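Local structure of cellulase IBT99 (Metagenomes, 6WBT) at the interface of chains A and B. The protein hydrolyses 6-phospho-alpha-glucosides as a family 4 glycoside hydrolase, a family that works through NAD and a divalent metal such as manganese. Numbering follows the deposited sequence. Chains: chain A/B, cellulase IBT99.

The interface of chains A and B. Residues chain A 387-388, 391, 395, 413-415; chain B 271, 381, 384-385, 416.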
loop_
_atom_site.group_PDB
_atom_site.type_symbol
_atom_site.label_atom_id
_atom_site.label_comp_id
_atom_site.label_asym_id
_atom_site.label_seq_id
_atom_site.Cartn_x
_atom_site.Cartn_y
_atom_site.Cartn_z
ATOM N N GLU A 387 10.427 -4.158 11.063
ATOM C CA GLU A 387 9.777 -5.261 10.360
ATOM C C GLU A 387 10.150 -6.606 10.971
ATOM O O GLU A 387 9.318 -7.518 11.037
ATOM C CB GLU A 387 10.141 -5.233 8.874
ATOM C CG GLU A 387 9.443 -4.148 8.064
ATOM C CD GLU A 387 7.979 -4.447 7.801
ATOM O OE1 GLU A 387 7.508 -5.540 8.183
ATOM O OE2 GLU A 387 7.296 -3.587 7.206
ATOM N N GLN A 388 11.397 -6.750 11.425
ATOM C CA GLN A 388 11.820 -8.007 12.032
ATOM C C GLN A 388 11.134 -8.228 13.374
ATOM O O GLN A 388 10.614 -9.316 13.646
ATOM C CB GLN A 388 13.340 -8.028 12.192
ATOM C CG GLN A 388 13.873 -9.297 12.838
ATOM C CD GLN A 388 15.383 -9.306 12.949
ATOM O OE1 GLN A 388 16.050 -8.345 12.566
ATOM N NE2 GLN A 388 15.931 -10.393 13.476
ATOM N N ALA A 391 7.312 -8.805 12.994
ATOM C CA ALA A 391 7.067 -10.191 12.615
ATOM C C ALA A 391 7.313 -11.127 13.791
ATOM O O ALA A 391 6.558 -12.083 14.000
ATOM C CB ALA A 391 7.946 -10.576 11.426
ATOM N N LEU A 395 4.306 -13.231 15.216
ATOM C CA LEU A 395 4.300 -14.690 15.265
ATOM C C LEU A 395 4.068 -15.204 16.679
ATOM O O LEU A 395 3.499 -16.288 16.857
ATOM C CB LEU A 395 5.613 -15.241 14.710
ATOM C CG LEU A 395 5.857 -15.063 13.210
ATOM C CD1 LEU A 395 7.316 -15.322 12.874
ATOM C CD2 LEU A 395 4.949 -15.978 12.404
ATOM N N THR A 413 13.158 -17.701 16.626
ATOM C CA THR A 413 14.168 -17.643 15.574
ATOM C C THR A 413 14.298 -16.237 14.999
ATOM O O THR A 413 15.403 -15.811 14.640
ATOM C CB THR A 413 13.825 -18.644 14.467
ATOM O OG1 THR A 413 13.781 -19.970 15.011
ATOM C CG2 THR A 413 14.859 -18.596 13.350
HETATM N N MSE A 414 13.195 -15.501 14.924
HETATM C CA MSE A 414 13.180 -14.173 14.319
HETATM C C MSE A 414 13.921 -13.126 15.153
HETATM O O MSE A 414 14.492 -12.181 14.607
HETATM C CB MSE A 414 11.733 -13.720 14.098
HETATM C CG MSE A 414 11.591 -12.382 13.393
HETATM SE SE MSE A 414 12.097 -12.461 11.515
HETATM C CE MSE A 414 10.750 -13.732 10.910
ATOM N N ASN A 415 13.911 -13.305 16.473
ATOM C CA ASN A 415 14.449 -12.292 17.371
ATOM C C ASN A 415 15.945 -12.104 17.155
ATOM O O ASN A 415 16.676 -13.056 16.867
ATOM C CB ASN A 415 14.171 -12.677 18.825
ATOM C CG ASN A 415 14.323 -11.506 19.776
ATOM O OD1 ASN A 415 15.428 -11.180 20.206
ATOM N ND2 ASN A 415 13.207 -10.868 20.110
ATOM N N LEU B 271 19.810 -19.194 9.199
ATOM C CA LEU B 271 19.053 -19.793 10.292
ATOM C C LEU B 271 19.939 -20.503 11.304
ATOM O O LEU B 271 19.541 -20.651 12.466
ATOM C CB LEU B 271 18.019 -20.777 9.739
ATOM C CG LEU B 271 16.898 -20.138 8.919
ATOM C CD1 LEU B 271 16.007 -21.204 8.313
ATOM C CD2 LEU B 271 16.089 -19.184 9.784
ATOM N N PHE B 381 6.146 -15.051 8.814
ATOM C CA PHE B 381 7.502 -15.490 9.138
ATOM C C PHE B 381 8.451 -15.283 7.963
ATOM O O PHE B 381 9.615 -14.914 8.152
ATOM C CB PHE B 381 7.492 -16.957 9.565
ATOM C CG PHE B 381 8.864 -17.548 9.736
ATOM C CD1 PHE B 381 9.666 -17.178 10.802
ATOM C CD2 PHE B 381 9.349 -18.481 8.833
ATOM C CE1 PHE B 381 10.928 -17.723 10.964
ATOM C CE2 PHE B 381 10.610 -19.029 8.988
ATOM C CZ PHE B 381 11.399 -18.650 10.056
ATOM N N GLY B 384 9.036 -11.352 7.376
ATOM C CA GLY B 384 9.984 -10.740 8.293
ATOM C C GLY B 384 11.427 -11.050 7.947
ATOM O O GLY B 384 12.300 -10.184 8.054
ATOM N N LEU B 385 11.701 -12.287 7.529
ATOM C CA LEU B 385 13.061 -12.648 7.140
ATOM C C LEU B 385 13.474 -11.939 5.857
ATOM O O LEU B 385 14.616 -11.481 5.734
ATOM C CB LEU B 385 13.181 -14.162 6.979
ATOM C CG LEU B 385 13.074 -15.001 8.253
ATOM C CD1 LEU B 385 13.183 -16.480 7.922
ATOM C CD2 LEU B 385 14.141 -14.593 9.255
ATOM N N ARG B 416 21.765 -11.074 9.458
ATOM C CA ARG B 416 21.502 -11.992 10.563
ATOM C C ARG B 416 22.784 -12.636 11.073
ATOM O O ARG B 416 22.946 -12.835 12.283
ATOM C CB ARG B 416 20.506 -13.069 10.133
ATOM C CG ARG B 416 19.141 -12.543 9.733
ATOM C CD ARG B 416 18.144 -13.679 9.558
ATOM N NE ARG B 416 17.923 -14.406 10.805
ATOM C CZ ARG B 416 16.998 -14.083 11.703
ATOM N NH1 ARG B 416 16.204 -13.043 11.495
ATOM N NH2 ARG B 416 16.868 -14.800 12.810
#
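B:Arg416 reaches across to the C-terminal end of helix 405-414 of chain A, where its guanidinium NH2 donates a hydrogen bond to the backbone O of A:Thr413 (2.6 Å). The bond is bent, 122° at the hydrogen, with the donor tilted from the carbonyl plane. A kink at chi3 (63°) turns the guanidinium toward this helix end, whose carbonyls would be expected to suit a positive charge. Within chain A, the amide NE2 of A:Gln388 donates to the O of A:Met414 at 2.6 Å, almost in line with that carbonyl; the extended side chain ties helix 380-402 to the end of 405-414. Guanidinium NH1 of B:Arg416 lies 3.3 Å from this NE2, a contact between N-H groups, their planes 52° apart. An alanine in place of B:Arg416 would probably leave the A:Thr413 carbonyl without its mate from chain B and open a gap beside the A:Gln388 amide.

The apolar part centres on selenomethionine A:Met414, whose bent chain lays SE against CD2 of B:Leu385 (3.7 Å) and CE against CD1 of B:Phe381 (3.6 Å). A:Leu395 brings CD1 to the edge of the same ring, in its plane. Side-chain-less B:Gly384 lets A:Ala391 CB come to 3.7 Å from its CA. Separately, A:Thr413 CG2 meets B:Leu271 CD2 at 3.8 Å, crossing at about a right angle.

Helix 380-402 of each chain thus packs against its counterpart, with A's 405-414 end alongside and B:Arg416 and B:Leu271 reaching in from loops, in a two-fold, probably subunit-joining interface.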